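Local coordinates for Lmo1076 protein (Listeria monocytogenes serovar 1/2a, PDB 5JQC), which is a putative secreted autolysin, probably with amidase activity in cell-wall degradation, represented here by its portion of three GW (Gly-Tryp) dipeptide domains, at residues D180-I194 with Q233-Q245. Residues are numbered along the deposited sequence; the frame is centred on the assembly and turned at random.
Sequences DKIQSQSNVNWNRTI and QAKTARGTWYQFQ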
loop_
_atom_site.group_PDB
_atom_site.type_symbol
_atom_site.label_atom_id
_atom_site.label_comp_id
_atom_site.label_asym_id
_atom_site.label_seq_id
_atom_site.Cartn_x
_atom_site.Cartn_y
_atom_site.Cartn_z
ATOM N N ASP A 180 11.575 -12.425 -4.028
ATOM C CA ASP A 180 11.020 -13.691 -3.559
ATOM C C ASP A 180 11.590 -14.019 -2.198
ATOM O O ASP A 180 12.797 -13.863 -1.974
ATOM C CB ASP A 180 11.387 -14.851 -4.486
ATOM C CG ASP A 180 10.945 -14.642 -5.907
ATOM O OD1 ASP A 180 9.815 -14.145 -6.119
ATOM O OD2 ASP A 180 11.740 -15.016 -6.806
ATOM N N LYS A 181 10.736 -14.527 -1.301
ATOM C CA LYS A 181 11.215 -15.088 -0.032
ATOM C C LYS A 181 11.803 -16.477 -0.241
ATOM O O LYS A 181 11.381 -17.225 -1.135
ATOM C CB LYS A 181 10.092 -15.184 1.002
ATOM C CG LYS A 181 9.493 -13.849 1.388
ATOM C CD LYS A 181 8.316 -14.074 2.315
ATOM C CE LYS A 181 7.839 -12.773 2.941
ATOM N NZ LYS A 181 8.866 -12.224 3.876
ATOM N N ILE A 182 12.789 -16.819 0.588
ATOM C CA ILE A 182 13.244 -18.200 0.679
ATOM C C ILE A 182 12.202 -18.952 1.506
ATOM O O ILE A 182 12.043 -18.704 2.708
ATOM C CB ILE A 182 14.645 -18.304 1.298
ATOM C CG1 ILE A 182 15.637 -17.466 0.478
ATOM C CG2 ILE A 182 15.082 -19.758 1.369
ATOM C CD1 ILE A 182 17.025 -17.450 1.020
ATOM N N GLN A 183 11.473 -19.861 0.858
ATOM C CA GLN A 183 10.420 -20.602 1.547
ATOM C C GLN A 183 10.994 -21.662 2.481
ATOM O O GLN A 183 10.444 -21.917 3.562
ATOM C CB GLN A 183 9.504 -21.239 0.513
ATOM C CG GLN A 183 8.650 -20.196 -0.215
ATOM C CD GLN A 183 8.076 -20.705 -1.518
ATOM O OE1 GLN A 183 8.562 -21.688 -2.087
ATOM N NE2 GLN A 183 7.031 -20.029 -2.006
ATOM N N SER A 184 12.092 -22.296 2.073
ATOM C CA SER A 184 12.768 -23.271 2.909
ATOM C C SER A 184 14.213 -23.384 2.444
ATOM O O SER A 184 14.568 -23.007 1.315
ATOM C CB SER A 184 12.072 -24.640 2.863
ATOM O OG SER A 184 12.160 -25.175 1.546
ATOM N N GLN A 185 15.050 -23.895 3.340
ATOM C CA GLN A 185 16.478 -23.968 3.084
ATOM C C GLN A 185 17.096 -24.943 4.084
ATOM O O GLN A 185 16.698 -24.977 5.249
ATOM C CB GLN A 185 17.108 -22.585 3.212
ATOM C CG GLN A 185 18.537 -22.535 2.844
ATOM C CD GLN A 185 19.152 -21.223 3.263
ATOM O OE1 GLN A 185 20.371 -21.070 3.263
ATOM N NE2 GLN A 185 18.306 -20.266 3.641
ATOM N N SER A 186 18.069 -25.724 3.623
ATOM C CA SER A 186 18.663 -26.749 4.459
ATOM C C SER A 186 20.079 -27.010 3.980
ATOM O O SER A 186 20.386 -26.868 2.788
ATOM C CB SER A 186 17.853 -28.045 4.406
ATOM O OG SER A 186 17.846 -28.563 3.075
ATOM N N ASN A 187 20.939 -27.388 4.932
ATOM C CA ASN A 187 22.285 -27.844 4.616
ATOM C C ASN A 187 22.245 -29.303 4.181
ATOM O O ASN A 187 21.476 -30.102 4.717
ATOM C CB ASN A 187 23.217 -27.675 5.821
ATOM C CG ASN A 187 23.343 -26.221 6.266
ATOM O OD1 ASN A 187 23.141 -25.296 5.482
ATOM N ND2 ASN A 187 23.690 -26.020 7.523
ATOM N N VAL A 188 23.054 -29.639 3.183
ATOM C CA VAL A 188 23.112 -30.980 2.627
ATOM C C VAL A 188 24.570 -31.316 2.334
ATOM O O VAL A 188 25.475 -30.500 2.541
ATOM C CB VAL A 188 22.254 -31.128 1.352
ATOM C CG1 VAL A 188 20.780 -30.831 1.640
ATOM C CG2 VAL A 188 22.789 -30.223 0.254
ATOM N N ASN A 189 24.796 -32.530 1.833
ATOM C CA ASN A 189 26.136 -32.940 1.406
ATOM C C ASN A 189 25.955 -33.952 0.271
ATOM O O ASN A 189 25.879 -35.159 0.508
ATOM C CB ASN A 189 26.943 -33.518 2.564
ATOM C CG ASN A 189 28.445 -33.535 2.279
ATOM O OD1 ASN A 189 28.869 -33.822 1.159
ATOM N ND2 ASN A 189 29.252 -33.223 3.291
ATOM N N TRP A 190 25.871 -33.443 -0.957
ATOM C CA TRP A 190 25.654 -34.263 -2.139
ATOM C C TRP A 190 26.785 -34.033 -3.120
ATOM O O TRP A 190 27.273 -32.906 -3.268
ATOM C CB TRP A 190 24.323 -33.929 -2.817
ATOM C CG TRP A 190 23.160 -34.072 -1.912
ATOM C CD1 TRP A 190 23.052 -34.911 -0.843
ATOM C CD2 TRP A 190 21.932 -33.337 -1.970
ATOM N NE1 TRP A 190 21.829 -34.753 -0.232
ATOM C CE2 TRP A 190 21.121 -33.791 -0.905
ATOM C CE3 TRP A 190 21.437 -32.340 -2.820
ATOM C CZ2 TRP A 190 19.837 -33.282 -0.668
ATOM C CZ3 TRP A 190 20.161 -31.838 -2.583
ATOM C CH2 TRP A 190 19.377 -32.313 -1.514
ATOM N N ASN A 191 27.199 -35.096 -3.799
ATOM C CA ASN A 191 28.166 -34.985 -4.883
ATOM C C ASN A 191 27.414 -35.253 -6.183
ATOM O O ASN A 191 26.815 -36.324 -6.351
ATOM C CB ASN A 191 29.338 -35.941 -4.671
ATOM C CG ASN A 191 30.027 -35.717 -3.332
ATOM O OD1 ASN A 191 30.940 -34.898 -3.216
ATOM N ND2 ASN A 191 29.577 -36.439 -2.309
ATOM N N ARG A 192 27.406 -34.255 -7.073
ATOM C CA ARG A 192 26.723 -34.331 -8.357
ATOM C C ARG A 192 27.672 -33.876 -9.454
ATOM O O ARG A 192 28.633 -33.138 -9.213
ATOM C CB ARG A 192 25.446 -33.469 -8.393
ATOM C CG ARG A 192 24.419 -33.789 -7.310
ATOM C CD ARG A 192 23.759 -35.147 -7.510
ATOM N NE ARG A 192 23.333 -35.729 -6.236
ATOM C CZ ARG A 192 22.138 -35.543 -5.673
ATOM N NH1 ARG A 192 21.228 -34.780 -6.268
ATOM N NH2 ARG A 192 21.849 -36.122 -4.510
ATOM N N THR A 193 27.404 -34.342 -10.666
ATOM C CA THR A 193 28.137 -33.900 -11.843
ATOM C C THR A 193 27.239 -32.987 -12.669
ATOM O O THR A 193 26.093 -33.338 -12.975
ATOM C CB THR A 193 28.628 -35.091 -12.675
ATOM O OG1 THR A 193 29.547 -35.870 -11.896
ATOM C CG2 THR A 193 29.339 -34.611 -13.942
ATOM N N ILE A 194 27.750 -31.806 -12.995
ATOM C CA ILE A 194 27.010 -30.844 -13.801
ATOM C C ILE A 194 27.048 -31.280 -15.260
ATOM O O ILE A 194 28.116 -31.596 -15.803
ATOM C CB ILE A 194 27.594 -29.432 -13.632
ATOM C CG1 ILE A 194 27.353 -28.913 -12.214
ATOM C CG2 ILE A 194 27.001 -28.479 -14.653
ATOM C CD1 ILE A 194 28.009 -27.578 -11.967
ATOM N N GLN A 233 20.544 -26.436 -0.145
ATOM C CA GLN A 233 19.428 -26.313 -1.072
ATOM C C GLN A 233 18.421 -25.304 -0.535
ATOM O O GLN A 233 18.229 -25.160 0.681
ATOM C CB GLN A 233 18.730 -27.652 -1.318
ATOM C CG GLN A 233 17.792 -28.063 -0.206
ATOM C CD GLN A 233 17.068 -29.352 -0.509
ATOM O OE1 GLN A 233 16.973 -29.773 -1.669
ATOM N NE2 GLN A 233 16.560 -29.994 0.531
ATOM N N ALA A 234 17.779 -24.597 -1.467
ATOM C CA ALA A 234 16.807 -23.564 -1.142
ATOM C C ALA A 234 15.677 -23.599 -2.165
ATOM O O ALA A 234 15.903 -23.859 -3.353
ATOM C CB ALA A 234 17.460 -22.174 -1.116
ATOM N N LYS A 235 14.452 -23.358 -1.700
ATOM C CA LYS A 235 13.302 -23.307 -2.596
ATOM C C LYS A 235 12.643 -21.938 -2.509
ATOM O O LYS A 235 12.341 -21.460 -1.410
ATOM C CB LYS A 235 12.289 -24.415 -2.267
ATOM C CG LYS A 235 11.141 -24.530 -3.271
ATOM C CD LYS A 235 10.311 -25.799 -3.064
ATOM C CE LYS A 235 9.923 -26.041 -1.575
ATOM N NZ LYS A 235 8.744 -25.248 -1.073
ATOM N N THR A 236 12.457 -21.295 -3.667
ATOM C CA THR A 236 11.563 -20.145 -3.812
ATOM C C THR A 236 10.424 -20.503 -4.759
ATOM O O THR A 236 10.438 -21.541 -5.436
ATOM C CB THR A 236 12.274 -18.902 -4.356
ATOM O OG1 THR A 236 12.695 -19.152 -5.705
ATOM C CG2 THR A 236 13.452 -18.516 -3.513
ATOM N N ALA A 237 9.445 -19.600 -4.815
ATOM C CA ALA A 237 8.334 -19.738 -5.747
ATOM C C ALA A 237 8.801 -20.022 -7.174
ATOM O O ALA A 237 8.102 -20.717 -7.919
ATOM C CB ALA A 237 7.488 -18.465 -5.713
ATOM N N ARG A 238 9.978 -19.535 -7.560
ATOM C CA ARG A 238 10.508 -19.712 -8.903
ATOM C C ARG A 238 11.262 -21.023 -9.124
ATOM O O ARG A 238 11.505 -21.378 -10.284
ATOM C CB ARG A 238 11.437 -18.546 -9.246
ATOM C CG ARG A 238 10.740 -17.202 -9.166
ATOM C CD ARG A 238 11.457 -16.109 -9.944
ATOM N NE ARG A 238 10.523 -15.352 -10.770
ATOM C CZ ARG A 238 9.655 -14.465 -10.290
ATOM N NH1 ARG A 238 9.594 -14.200 -8.978
ATOM N NH2 ARG A 238 8.843 -13.838 -11.125
ATOM N N GLY A 239 11.673 -21.736 -8.074
ATOM C CA GLY A 239 12.342 -23.007 -8.303
ATOM C C GLY A 239 13.147 -23.466 -7.095
ATOM O O GLY A 239 12.900 -23.046 -5.963
ATOM N N THR A 240 14.084 -24.366 -7.372
ATOM C CA THR A 240 14.963 -24.925 -6.357
ATOM C C THR A 240 16.407 -24.724 -6.781
ATOM O O THR A 240 16.782 -25.031 -7.922
ATOM C CB THR A 240 14.679 -26.408 -6.126
ATOM O OG1 THR A 240 13.317 -26.577 -5.716
ATOM C CG2 THR A 240 15.584 -26.944 -5.049
ATOM N N TRP A 241 17.214 -24.227 -5.844
ATOM C CA TRP A 241 18.573 -23.773 -6.091
ATOM C C TRP A 241 19.532 -24.574 -5.218
ATOM O O TRP A 241 19.230 -24.878 -4.060
ATOM C CB TRP A 241 18.655 -22.266 -5.808
ATOM C CG TRP A 241 17.424 -21.550 -6.387
ATOM C CD1 TRP A 241 16.213 -21.330 -5.761
ATOM C CD2 TRP A 241 17.278 -21.034 -7.716
ATOM N NE1 TRP A 241 15.341 -20.695 -6.620
ATOM C CE2 TRP A 241 15.971 -20.499 -7.819
ATOM C CE3 TRP A 241 18.129 -20.960 -8.823
ATOM C CZ2 TRP A 241 15.502 -19.900 -8.977
ATOM C CZ3 TRP A 241 17.661 -20.357 -9.977
ATOM C CH2 TRP A 241 16.358 -19.840 -10.045
ATOM N N TYR A 242 20.668 -24.948 -5.790
ATOM C CA TYR A 242 21.708 -25.667 -5.066
ATOM C C TYR A 242 22.908 -24.749 -4.906
ATOM O O TYR A 242 23.330 -24.113 -5.872
ATOM C CB TYR A 242 22.120 -26.944 -5.808
ATOM C CG TYR A 242 21.086 -28.030 -5.752
ATOM C CD1 TYR A 242 20.031 -27.939 -4.867
ATOM C CD2 TYR A 242 21.166 -29.151 -6.571
ATOM C CE1 TYR A 242 19.079 -28.921 -4.785
ATOM C CE2 TYR A 242 20.204 -30.148 -6.501
ATOM C CZ TYR A 242 19.162 -30.023 -5.602
ATOM O OH TYR A 242 18.190 -30.995 -5.493
ATOM N N GLN A 243 23.455 -24.674 -3.697
ATOM C CA GLN A 243 24.740 -24.019 -3.498
ATOM C C GLN A 243 25.809 -25.094 -3.648
ATOM O O GLN A 243 25.720 -26.143 -3.004
ATOM C CB GLN A 243 24.817 -23.329 -2.135
ATOM C CG GLN A 243 25.951 -22.292 -2.056
ATOM C CD GLN A 243 26.132 -21.706 -0.663
ATOM O OE1 GLN A 243 26.037 -22.418 0.334
ATOM N NE2 GLN A 243 26.398 -20.409 -0.588
ATOM N N PHE A 244 26.783 -24.869 -4.530
ATOM C CA PHE A 244 27.725 -25.928 -4.859
ATOM C C PHE A 244 29.166 -25.449 -4.710
ATOM O O PHE A 244 29.451 -24.249 -4.609
ATOM C CB PHE A 244 27.468 -26.492 -6.270
ATOM C CG PHE A 244 27.773 -25.532 -7.400
ATOM C CD1 PHE A 244 26.810 -24.642 -7.853
ATOM C CD2 PHE A 244 29.012 -25.549 -8.037
ATOM C CE1 PHE A 244 27.084 -23.763 -8.898
ATOM C CE2 PHE A 244 29.292 -24.678 -9.089
ATOM C CZ PHE A 244 28.326 -23.784 -9.518
ATOM N N GLN A 245 30.076 -26.428 -4.685
ATOM C CA GLN A 245 31.502 -26.199 -4.485
ATOM C C GLN A 245 32.318 -26.957 -5.523
ATOM O O GLN A 245 32.023 -28.113 -5.847
ATOM C CB GLN A 245 31.955 -26.649 -3.094
ATOM C CG GLN A 245 31.435 -25.825 -1.950
ATOM C CD GLN A 245 31.988 -26.311 -0.627
ATOM O OE1 GLN A 245 32.277 -27.502 -0.458
ATOM N NE2 GLN A 245 32.154 -25.392 0.319
HETATM O O HOH W 1 9.309 -17.277 -2.969
#
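Arg238 NH1 lies 2.9 Å from Asp180 OD1 and 3.2 Å from Asp180 OD2, so one nitrogen meets both carboxylate oxygens in a salt bridge. The bond to OD2 is the hydrogen bond of the pair, received on its syn lone pair, and the two charged planes stand only 20° apart. Beside it the Thr236–Gly239 turn is tied to Lys181 by a water that donates to Lys181 O and accepts from Ala237 N. Gln183 and Ser184 both face Lys235, a classic beta bulge: Gln183 N reaches Lys235 O at 2.9 Å, while Lys235 N donates to Ser184 O. Beyond the bulge the register is regular and antiparallel, with Ser186 and Gln233 bonded both ways through their backbones. Gln233 adds a side-chain bond, NE2 to Ser186 OG at 3.2 Å; CG set between the backbone N and the carbonyl carbon (chi1 79°) and a chain extended beyond it carry that amide to Ser186. Its OE1 meets the indole edge of Trp190 at CH2, 3.5 Å away, with amide and ring almost perpendicular. Trp190 CZ3 in turn approaches Tyr242 CZ at 3.7 Å, an offset edge-to-face pair with planes at 73°. Strand 184-194 pairs antiparallel with 226-236, which turns through Thr236–Gly239 into 239-246; this edge strand beside a beta hairpin is characteristic of the antiparallel sheet of an SH3-like GW domain, here the third of the chain.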